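Local coordinates for flagellar pocket-related cytoskeletal protein (Trypanosoma brucei, PDB 6SJQ) that belongs to the flagellar pocket collar and, through this N-terminal ubiquitin-fold domain with its long structured loop, binds protein partners, at residues A[7-13]-A[85-91]; A[28-34]-A[77-83]; A[39-43]-A[58-62]. The contacts are given in a common frame with arbitrary orientation. Residues are numbered along the deposited sequence.

Contact 1: residues A[7-13]-A[85-91]; sequences LVQVAAD and DYCQLYV
Strand 87-92, the middle strand of the five-stranded mixed sheet, and its parallel neighbour 6-14 pair as last and first strands of the ubiquitin (beta-grasp) fold; the axes of 7-13 and 87-91 come within 4.6 Å, inclined by 29°. Gln9 pairs with Gln88, Val10 with Leu89 and Ala11 with Tyr90, CA atoms 4.7 to 4.8 Å apart. The ladder runs Tyr86 N to Leu7 O (2.8 Å), Gln9 N to Cys87 O (2.9 Å), Leu89 N to Gln9 O (2.8 Å), Ala11 N to Leu89 O (2.9 Å) and Val91 N to Ala11 O (2.9 Å). At its start Tyr86 has a left-handed backbone conformation (phi 68°, psi 20°), and Asp85 OD1 accepts Leu7 N at 2.9 Å.

On one face the branched side chains interlock: Val8 CG1 meets Leu89 CD1 at 3.6 Å, and Val10 CG1 meets Val91 CG2 at 3.5 Å (both valines of 7-13 t, Leu89 mt). On the other, Gln9 (chi1 m, chi2 t) fills the hollow over the Tyr86 ring face, CG 3.9 Å from its centroid, and Gln9 NE2 reaches Tyr86 O at 2.9 Å. Small Ala11 leaves room for Tyr90 (chi1 t), whose OH gives Asp13 OD2 a very short 2.4 Å hydrogen bond; Asp13 OD2 also bridges to Lys18.

Strands 17-25 and 63-68 flank the pair, and helix 31-49 covers the Val10 and Leu89 face through Leu34, Ala38 and Phe42.

Contact 2: residues A[28-34]-A[77-83]; sequences RPSISEL and LIREDQL
Leucines and an isoleucine form the apolar centre where the start of helix 31-49 meets 77-83, in the irregular loop between strands 73-76 and 87-92. Ile31 (chi1 m, chi2 t) points at the loop, its CG1 3.9 Å from Leu77 CG and its CD1 3.6 Å from Ile78 C. Leu34, one turn on, brings CD1 to 4.5 Å from Leu77 CD2. Leu83 (chi1 m, chi2 t) packs CD1 against Pro29 CG at 3.9 Å.

Outward from this, Pro29 and Ser30 are extended, and Ser30 is the N-cap. Its OG (chi1 p) accepts Glu33 N at 3.1 Å, while Ser30 N donates to Glu33 OE1 at 3.2 Å, making a capping box. CA atoms of Ser30 and Glu80 lie 6.0 Å apart. Glu80 (chi1 and chi2 m) folds back so that its OE1 accepts Ile31 N at 3.0 Å. Water 2 joins Pro29 O (2.7 Å) to Glu80 OE1 (2.9 Å), and water 3 joins Ser32 N (2.9 Å) to Glu80 OE2 (2.7 Å).

At the outer edge, the Arg28 guanidinium lays one face over Leu83 O, CZ to O being 2.9 Å. Within the loop, Gln82 OE1 accepts Ile78 N at 2.8 Å and Arg79 N at 2.9 Å.

A loop carboxylate thus supplements the capping box, taking the Ile31 amide directly and the Ser32 amide through a water, first-turn amides with no preceding helical carbonyl to bond to.

Contact 3: residues A[39-43]-A[58-62]; sequences ETAFS and KFHSS
Helix residues 39-43 lie against 58-62, extended from Lys58 to Ser61. This segment leads into strand 63-68 and is laid along the helix that packs on the sheet of the ubiquitin fold. The closest backbone approach is between Ser43 and Phe59, CA atoms 4.8 Å apart.

Glu39 comes first. Its CA-to-CB bond points sideways, but an extended side chain (chi1 m, chi2 t) carries the carboxylate to segment 58-62, where OE2 accepts both Ser61 N at 2.8 Å and Ser61 OG (chi1 p) at 2.7 Å. Water 4 also donates to Glu39 OE2 at 3.3 Å and lies 2.8 Å from His60 ND1. On the way the aliphatic part of Glu39 passes the edge of the Phe59 ring, Glu39 CG to Phe59 CD1 being 4.1 Å.

Phe42 (chi1 m) points toward segment 58-62 and sets its CB over the face of the Phe59 ring, a CH-pi contact of 3.7 Å to the centroid. The two rings meet obliquely, centroids 4.7 Å apart and planes at 40°. Phe59, chi1 t, reaches inward, where Ala12 and Val91 also pack on it.

Ser43 (chi1 m) ends the walk. Its OG donates to Glu39 O at 2.8 Å, within the helix, and accepts Phe59 N at 2.9 Å.

Side chains of the helix therefore take up backbone amides of the segment: Ser43 OG that of Phe59, Glu39 OE2 that of Ser61. His60 N, between them, goes to Gln93 OE1, Ser62 already joins the sheet at Phe92, and Phe42 and Phe59 fill the core between the helix and the sheet.

Contact 1 pairs the strands that come first and last along the chain, neighbours within the sheet, and closes a long loop; contact 2 is nested within it, and contact 3 within the loop closed by contact 2. Contacts 2 and 3 share helix 31-49, with centres about 17 Å apart and nearest atoms about 5 Å apart, so they do not touch. Contact 1 lies about 12 Å from contact 2 and 13 Å from contact 3, centre to centre, and meets both: Leu89 packs on Leu34, Leu77 and Leu83, while Val91 packs on Phe59 and Ser61. The helix is thus seated across the sheet as in ubiquitin, with one connecting loop held near its start and another midway.

Contact 1: residues A[7-13]-A[85-91]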
loop_
_atom_site.group_PDB
_atom_site.type_symbol
_atom_site.label_atom_id
_atom_site.label_comp_id
_atom_site.label_asym_id
_atom_site.label_seq_id
_atom_site.Cartn_x
_atom_site.Cartn_y
_atom_site.Cartn_z
ATOM N N LEU A 7 6.907 -11.524 -3.364
ATOM C CA LEU A 7 6.167 -10.778 -2.347
ATOM C C LEU A 7 6.620 -9.330 -2.333
ATOM O O LEU A 7 7.794 -9.044 -2.571
ATOM C CB LEU A 7 6.397 -11.380 -0.953
ATOM C CG LEU A 7 6.051 -12.877 -0.939
ATOM C CD1 LEU A 7 6.474 -13.553 0.359
ATOM C CD2 LEU A 7 4.587 -13.039 -1.151
ATOM N N VAL A 8 5.669 -8.431 -2.071
ATOM C CA VAL A 8 5.977 -7.027 -1.839
ATOM C C VAL A 8 5.202 -6.574 -0.600
ATOM O O VAL A 8 4.043 -6.922 -0.456
ATOM C CB VAL A 8 5.539 -6.159 -3.040
ATOM C CG1 VAL A 8 5.928 -4.706 -2.804
ATOM C CG2 VAL A 8 6.178 -6.675 -4.339
ATOM N N GLN A 9 5.826 -5.809 0.297
ATOM C CA GLN A 9 5.092 -5.220 1.434
ATOM C C GLN A 9 4.631 -3.842 1.021
ATOM O O GLN A 9 5.434 -3.055 0.517
ATOM C CB GLN A 9 6.003 -5.066 2.650
ATOM C CG GLN A 9 6.655 -6.350 3.128
ATOM C CD GLN A 9 7.618 -6.085 4.264
ATOM O OE1 GLN A 9 7.201 -5.877 5.410
ATOM N NE2 GLN A 9 8.918 -6.039 3.948
ATOM N N VAL A 10 3.341 -3.544 1.182
ATOM C CA VAL A 10 2.823 -2.229 0.806
ATOM C C VAL A 10 2.165 -1.553 2.013
ATOM O O VAL A 10 1.240 -2.106 2.632
ATOM C CB VAL A 10 1.837 -2.342 -0.365
ATOM C CG1 VAL A 10 1.617 -0.995 -0.977
ATOM C CG2 VAL A 10 2.393 -3.286 -1.421
ATOM N N ALA A 11 2.661 -0.368 2.352
ATOM C CA ALA A 11 2.156 0.359 3.495
ATOM C C ALA A 11 1.457 1.646 3.077
ATOM O O ALA A 11 1.741 2.220 2.017
ATOM C CB ALA A 11 3.300 0.666 4.482
ATOM N N ALA A 12 0.520 2.082 3.922
ATOM C CA ALA A 12 -0.162 3.361 3.737
ATOM C C ALA A 12 -0.745 3.834 5.063
ATOM O O ALA A 12 -0.874 3.048 6.010
ATOM C CB ALA A 12 -1.279 3.243 2.683
ATOM N N ASP A 13 -1.104 5.110 5.121
ATOM C CA ASP A 13 -1.822 5.612 6.285
ATOM C C ASP A 13 -3.320 5.597 6.048
ATOM O O ASP A 13 -3.823 6.302 5.177
ATOM C CB ASP A 13 -1.325 7.001 6.677
ATOM C CG ASP A 13 0.016 6.938 7.379
ATOM O OD1 ASP A 13 0.059 6.424 8.515
ATOM O OD2 ASP A 13 1.035 7.366 6.793
ATOM N N ASP A 85 12.295 -8.902 -3.987
ATOM C CA ASP A 85 11.422 -9.690 -3.141
ATOM C C ASP A 85 11.412 -9.203 -1.694
ATOM O O ASP A 85 12.461 -9.023 -1.064
ATOM C CB ASP A 85 11.789 -11.182 -3.165
ATOM C CG ASP A 85 10.798 -12.023 -2.356
ATOM O OD1 ASP A 85 9.689 -12.295 -2.865
ATOM O OD2 ASP A 85 11.101 -12.381 -1.194
ATOM N N TYR A 86 10.198 -8.997 -1.196
ATOM C CA TYR A 86 9.894 -8.581 0.159
ATOM C C TYR A 86 10.349 -7.165 0.438
ATOM O O TYR A 86 10.463 -6.768 1.596
ATOM C CB TYR A 86 10.400 -9.579 1.221
ATOM C CG TYR A 86 9.396 -9.734 2.343
ATOM C CD1 TYR A 86 9.612 -9.147 3.579
ATOM C CD2 TYR A 86 8.211 -10.426 2.146
ATOM C CE1 TYR A 86 8.679 -9.265 4.600
ATOM C CE2 TYR A 86 7.274 -10.556 3.162
ATOM C CZ TYR A 86 7.515 -9.975 4.387
ATOM O OH TYR A 86 6.577 -10.093 5.396
ATOM N N CYS A 87 10.567 -6.388 -0.619
ATOM C CA CYS A 87 10.866 -4.974 -0.430
ATOM C C CYS A 87 9.652 -4.257 0.179
ATOM O O CYS A 87 8.528 -4.755 0.121
ATOM C CB CYS A 87 11.326 -4.321 -1.731
ATOM S SG CYS A 87 10.041 -4.021 -2.972
ATOM N N GLN A 88 9.914 -3.110 0.815
ATOM C CA GLN A 88 8.875 -2.308 1.444
ATOM C C GLN A 88 8.531 -1.080 0.606
ATOM O O GLN A 88 9.408 -0.284 0.270
ATOM C CB GLN A 88 9.343 -1.835 2.825
ATOM C CG GLN A 88 8.273 -1.006 3.546
ATOM C CD GLN A 88 7.131 -1.859 4.040
ATOM O OE1 GLN A 88 7.315 -2.769 4.875
ATOM N NE2 GLN A 88 5.936 -1.604 3.505
ATOM N N LEU A 89 7.250 -0.935 0.267
ATOM C CA LEU A 89 6.726 0.236 -0.439
ATOM C C LEU A 89 5.828 1.071 0.479
ATOM O O LEU A 89 5.223 0.559 1.422
ATOM C CB LEU A 89 5.890 -0.197 -1.660
ATOM C CG LEU A 89 6.530 -1.138 -2.683
ATOM C CD1 LEU A 89 5.575 -1.331 -3.856
ATOM C CD2 LEU A 89 7.850 -0.580 -3.158
ATOM N N TYR A 90 5.745 2.369 0.207
ATOM C CA TYR A 90 4.750 3.210 0.863
ATOM C C TYR A 90 3.959 3.937 -0.213
ATOM O O TYR A 90 4.537 4.475 -1.160
ATOM C CB TYR A 90 5.414 4.228 1.779
ATOM C CG TYR A 90 4.411 5.092 2.510
ATOM C CD1 TYR A 90 3.831 4.670 3.699
ATOM C CD2 TYR A 90 4.038 6.328 2.003
ATOM C CE1 TYR A 90 2.910 5.473 4.374
ATOM C CE2 TYR A 90 3.130 7.127 2.671
ATOM C CZ TYR A 90 2.579 6.698 3.852
ATOM O OH TYR A 90 1.664 7.513 4.488
ATOM N N VAL A 91 2.644 3.981 -0.073
ATOM C CA VAL A 91 1.815 4.566 -1.121
ATOM C C VAL A 91 1.092 5.805 -0.599
ATOM O O VAL A 91 0.379 5.736 0.418
ATOM C CB VAL A 91 0.794 3.543 -1.647
ATOM C CG1 VAL A 91 0.027 4.131 -2.841
ATOM C CG2 VAL A 91 1.499 2.281 -2.061
HETATM O O HOH W 1 -0.770 6.762 2.715
#

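Contact 2: residues A[28-34]-A[77-83]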
loop_
_atom_site.group_PDB
_atom_site.type_symbol
_atom_site.label_atom_id
_atom_site.label_comp_id
_atom_site.label_asym_id
_atom_site.label_seq_id
_atom_site.Cartn_x
_atom_site.Cartn_y
_atom_site.Cartn_z
ATOM N N ARG A 28 7.727 -10.975 -10.400
ATOM C CA ARG A 28 7.814 -9.529 -10.162
ATOM C C ARG A 28 6.716 -8.798 -10.917
ATOM O O ARG A 28 6.624 -8.919 -12.146
ATOM C CB ARG A 28 9.179 -8.988 -10.598
ATOM C CG ARG A 28 9.243 -7.463 -10.602
ATOM C CD ARG A 28 10.624 -6.962 -10.999
ATOM N NE ARG A 28 11.678 -7.805 -10.438
ATOM C CZ ARG A 28 12.935 -7.413 -10.268
ATOM N NH1 ARG A 28 13.298 -6.179 -10.600
ATOM N NH2 ARG A 28 13.822 -8.246 -9.746
ATOM N N PRO A 29 5.845 -8.067 -10.195
ATOM C CA PRO A 29 4.750 -7.409 -10.912
ATOM C C PRO A 29 5.191 -6.163 -11.665
ATOM O O PRO A 29 6.222 -5.564 -11.353
ATOM C CB PRO A 29 3.786 -7.012 -9.787
ATOM C CG PRO A 29 4.716 -6.774 -8.587
ATOM C CD PRO A 29 5.827 -7.797 -8.740
ATOM N N SER A 30 4.403 -5.764 -12.656
ATOM C CA SER A 30 4.571 -4.439 -13.246
ATOM C C SER A 30 4.065 -3.387 -12.275
ATOM O O SER A 30 3.276 -3.693 -11.368
ATOM C CB SER A 30 3.842 -4.328 -14.588
ATOM O OG SER A 30 2.432 -4.441 -14.427
ATOM N N ILE A 31 4.519 -2.148 -12.445
ATOM C CA ILE A 31 4.037 -1.070 -11.592
ATOM C C ILE A 31 2.509 -0.921 -11.693
ATOM O O ILE A 31 1.841 -0.708 -10.691
ATOM C CB ILE A 31 4.735 0.271 -11.909
ATOM C CG1 ILE A 31 6.203 0.232 -11.430
ATOM C CG2 ILE A 31 3.981 1.425 -11.243
ATOM C CD1 ILE A 31 7.029 1.387 -11.976
ATOM N N SER A 32 1.950 -1.062 -12.899
ATOM C CA SER A 32 0.492 -1.000 -13.065
ATOM C C SER A 32 -0.217 -2.115 -12.309
ATOM O O SER A 32 -1.261 -1.872 -11.693
ATOM C CB SER A 32 0.121 -1.080 -14.557
ATOM O OG SER A 32 0.692 0.015 -15.260
ATOM N N GLU A 33 0.324 -3.328 -12.383
ATOM C CA GLU A 33 -0.224 -4.498 -11.703
ATOM C C GLU A 33 -0.170 -4.319 -10.179
ATOM O O GLU A 33 -1.162 -4.561 -9.474
ATOM C CB GLU A 33 0.582 -5.732 -12.117
ATOM C CG GLU A 33 0.192 -7.045 -11.426
ATOM C CD GLU A 33 1.129 -8.175 -11.820
ATOM O OE1 GLU A 33 2.076 -7.894 -12.590
ATOM O OE2 GLU A 33 0.951 -9.334 -11.358
ATOM N N LEU A 34 0.994 -3.897 -9.695
ATOM C CA LEU A 34 1.217 -3.606 -8.277
ATOM C C LEU A 34 0.243 -2.529 -7.807
ATOM O O LEU A 34 -0.382 -2.656 -6.744
ATOM C CB LEU A 34 2.686 -3.165 -8.068
ATOM C CG LEU A 34 3.205 -2.757 -6.679
ATOM C CD1 LEU A 34 2.856 -1.329 -6.299
ATOM C CD2 LEU A 34 2.689 -3.734 -5.640
ATOM N N LEU A 77 9.127 4.909 -6.957
ATOM C CA LEU A 77 9.041 3.715 -7.794
ATOM C C LEU A 77 8.670 4.131 -9.220
ATOM O O LEU A 77 7.527 4.512 -9.490
ATOM C CB LEU A 77 8.023 2.720 -7.234
ATOM C CG LEU A 77 7.841 1.455 -8.067
ATOM C CD1 LEU A 77 9.150 0.708 -8.191
ATOM C CD2 LEU A 77 6.757 0.560 -7.446
ATOM N N ILE A 78 9.651 4.084 -10.113
ATOM C CA ILE A 78 9.518 4.631 -11.468
ATOM C C ILE A 78 9.771 3.587 -12.573
ATOM O O ILE A 78 9.235 3.691 -13.669
ATOM C CB ILE A 78 10.516 5.803 -11.680
ATOM C CG1 ILE A 78 11.917 5.361 -11.258
ATOM C CG2 ILE A 78 10.100 7.019 -10.889
ATOM C CD1 ILE A 78 13.054 6.201 -11.780
ATOM N N ARG A 79 10.606 2.598 -12.289
ATOM C CA ARG A 79 11.032 1.622 -13.292
ATOM C C ARG A 79 10.603 0.216 -12.917
ATOM O O ARG A 79 10.385 -0.090 -11.733
ATOM C CB ARG A 79 12.554 1.614 -13.422
ATOM C CG ARG A 79 13.133 2.847 -14.086
ATOM C CD ARG A 79 14.637 2.707 -14.177
ATOM N NE ARG A 79 14.995 1.486 -14.889
ATOM C CZ ARG A 79 15.211 1.427 -16.201
ATOM N NH1 ARG A 79 15.121 2.527 -16.940
ATOM N NH2 ARG A 79 15.523 0.273 -16.773
ATOM N N GLU A 80 10.570 -0.651 -13.925
ATOM C CA GLU A 80 10.077 -2.007 -13.767
ATOM C C GLU A 80 11.158 -2.987 -13.308
ATOM O O GLU A 80 10.926 -4.196 -13.291
ATOM C CB GLU A 80 9.461 -2.474 -15.091
ATOM C CG GLU A 80 8.393 -1.525 -15.636
ATOM C CD GLU A 80 7.081 -1.658 -14.906
ATOM O OE1 GLU A 80 6.993 -2.518 -14.011
ATOM O OE2 GLU A 80 6.133 -0.917 -15.241
ATOM N N ASP A 81 12.327 -2.466 -12.928
ATOM C CA ASP A 81 13.426 -3.286 -12.419
ATOM C C ASP A 81 13.948 -2.792 -11.060
ATOM O O ASP A 81 15.093 -3.041 -10.682
ATOM C CB ASP A 81 14.564 -3.314 -13.444
ATOM C CG ASP A 81 15.039 -1.926 -13.823
ATOM O OD1 ASP A 81 14.658 -0.946 -13.152
ATOM O OD2 ASP A 81 15.805 -1.802 -14.796
ATOM N N GLN A 82 13.105 -2.092 -10.319
ATOM C CA GLN A 82 13.460 -1.648 -8.969
ATOM C C GLN A 82 13.001 -2.627 -7.883
ATOM O O GLN A 82 13.717 -2.866 -6.904
ATOM C CB GLN A 82 12.861 -0.266 -8.678
ATOM C CG GLN A 82 13.584 0.913 -9.321
ATOM C CD GLN A 82 12.879 2.206 -8.995
ATOM O OE1 GLN A 82 11.955 2.612 -9.702
ATOM N NE2 GLN A 82 13.287 2.848 -7.895
ATOM N N LEU A 83 11.810 -3.192 -8.052
ATOM C CA LEU A 83 11.252 -4.103 -7.036
ATOM C C LEU A 83 12.135 -5.328 -6.786
ATOM O O LEU A 83 12.644 -5.960 -7.730
ATOM C CB LEU A 83 9.837 -4.557 -7.445
ATOM C CG LEU A 83 8.760 -3.470 -7.525
ATOM C CD1 LEU A 83 7.456 -4.065 -8.077
ATOM C CD2 LEU A 83 8.512 -2.811 -6.158
HETATM O O HOH W 2 7.892 -3.434 -11.387
HETATM O O HOH W 3 3.480 -0.910 -15.382
#

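Contact 3: residues A[39-43]-A[58-62]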
loop_
_atom_site.group_PDB
_atom_site.type_symbol
_atom_site.label_atom_id
_atom_site.label_comp_id
_atom_site.label_asym_id
_atom_site.label_seq_id
_atom_site.Cartn_x
_atom_site.Cartn_y
_atom_site.Cartn_z
ATOM N N GLU A 39 -4.242 -0.678 -4.609
ATOM C CA GLU A 39 -5.470 0.114 -4.480
ATOM C C GLU A 39 -6.662 -0.744 -4.067
ATOM O O GLU A 39 -7.513 -0.315 -3.276
ATOM C CB GLU A 39 -5.768 0.905 -5.774
ATOM C CG GLU A 39 -4.816 2.057 -5.991
ATOM C CD GLU A 39 -5.135 2.859 -7.236
ATOM O OE1 GLU A 39 -5.823 2.337 -8.138
ATOM O OE2 GLU A 39 -4.680 4.019 -7.317
ATOM N N THR A 40 -6.721 -1.966 -4.575
ATOM C CA THR A 40 -7.783 -2.874 -4.192
ATOM C C THR A 40 -7.662 -3.202 -2.701
ATOM O O THR A 40 -8.650 -3.101 -1.961
ATOM C CB THR A 40 -7.738 -4.171 -5.012
ATOM O OG1 THR A 40 -8.063 -3.859 -6.375
ATOM C CG2 THR A 40 -8.745 -5.192 -4.463
ATOM N N ALA A 41 -6.460 -3.566 -2.254
ATOM C CA ALA A 41 -6.266 -3.955 -0.843
ATOM C C ALA A 41 -6.579 -2.800 0.108
ATOM O O ALA A 41 -7.254 -2.978 1.122
ATOM C CB ALA A 41 -4.850 -4.455 -0.619
ATOM N N PHE A 42 -6.100 -1.605 -0.219
ATOM C CA PHE A 42 -6.325 -0.460 0.663
ATOM C C PHE A 42 -7.780 0.010 0.613
ATOM O O PHE A 42 -8.294 0.531 1.607
ATOM C CB PHE A 42 -5.362 0.687 0.313
ATOM C CG PHE A 42 -3.913 0.408 0.665
ATOM C CD1 PHE A 42 -3.560 -0.149 1.888
ATOM C CD2 PHE A 42 -2.907 0.724 -0.227
ATOM C CE1 PHE A 42 -2.206 -0.399 2.192
ATOM C CE2 PHE A 42 -1.563 0.490 0.074
ATOM C CZ PHE A 42 -1.218 -0.074 1.278
ATOM N N SER A 43 -8.434 -0.154 -0.539
ATOM C CA SER A 43 -9.846 0.226 -0.653
ATOM C C SER A 43 -10.643 -0.725 0.203
ATOM O O SER A 43 -11.587 -0.301 0.883
ATOM C CB SER A 43 -10.357 0.196 -2.089
ATOM O OG SER A 43 -9.792 1.247 -2.860
ATOM N N LYS A 58 -12.791 5.294 -2.016
ATOM C CA LYS A 58 -11.781 4.338 -2.458
ATOM C C LYS A 58 -10.418 4.884 -2.126
ATOM O O LYS A 58 -10.269 6.084 -1.863
ATOM C CB LYS A 58 -11.872 4.113 -3.971
ATOM C CG LYS A 58 -13.194 3.529 -4.452
ATOM C CD LYS A 58 -13.413 2.122 -3.916
ATOM C CE LYS A 58 -14.676 1.503 -4.530
ATOM N NZ LYS A 58 -14.744 0.031 -4.283
ATOM N N PHE A 59 -9.408 4.020 -2.156
ATOM C CA PHE A 59 -8.028 4.479 -2.032
ATOM C C PHE A 59 -7.523 4.847 -3.428
ATOM O O PHE A 59 -7.699 4.080 -4.386
ATOM C CB PHE A 59 -7.178 3.358 -1.429
ATOM C CG PHE A 59 -5.730 3.727 -1.209
ATOM C CD1 PHE A 59 -4.814 3.674 -2.245
ATOM C CD2 PHE A 59 -5.288 4.113 0.056
ATOM C CE1 PHE A 59 -3.479 4.015 -2.029
ATOM C CE2 PHE A 59 -3.959 4.434 0.277
ATOM C CZ PHE A 59 -3.056 4.399 -0.773
ATOM N N HIS A 60 -6.912 6.022 -3.555
ATOM C CA HIS A 60 -6.326 6.434 -4.829
ATOM C C HIS A 60 -4.842 6.706 -4.648
ATOM O O HIS A 60 -4.466 7.608 -3.900
ATOM C CB HIS A 60 -7.014 7.699 -5.329
ATOM C CG HIS A 60 -8.495 7.550 -5.502
ATOM N ND1 HIS A 60 -9.053 6.816 -6.530
ATOM C CD2 HIS A 60 -9.530 8.039 -4.782
ATOM C CE1 HIS A 60 -10.369 6.864 -6.434
ATOM N NE2 HIS A 60 -10.687 7.600 -5.386
ATOM N N SER A 61 -4.011 5.949 -5.351
ATOM C CA SER A 61 -2.561 6.111 -5.256
ATOM C C SER A 61 -2.087 7.328 -6.049
ATOM O O SER A 61 -2.515 7.547 -7.184
ATOM C CB SER A 61 -1.885 4.873 -5.810
ATOM O OG SER A 61 -2.071 4.819 -7.211
ATOM N N SER A 62 -1.207 8.133 -5.454
ATOM C CA SER A 62 -0.684 9.328 -6.129
ATOM C C SER A 62 0.826 9.275 -6.374
ATOM O O SER A 62 1.326 9.865 -7.333
ATOM C CB SER A 62 -1.033 10.601 -5.354
ATOM O OG SER A 62 -0.516 10.573 -4.033
HETATM O O HOH W 4 -7.390 5.529 -8.331
#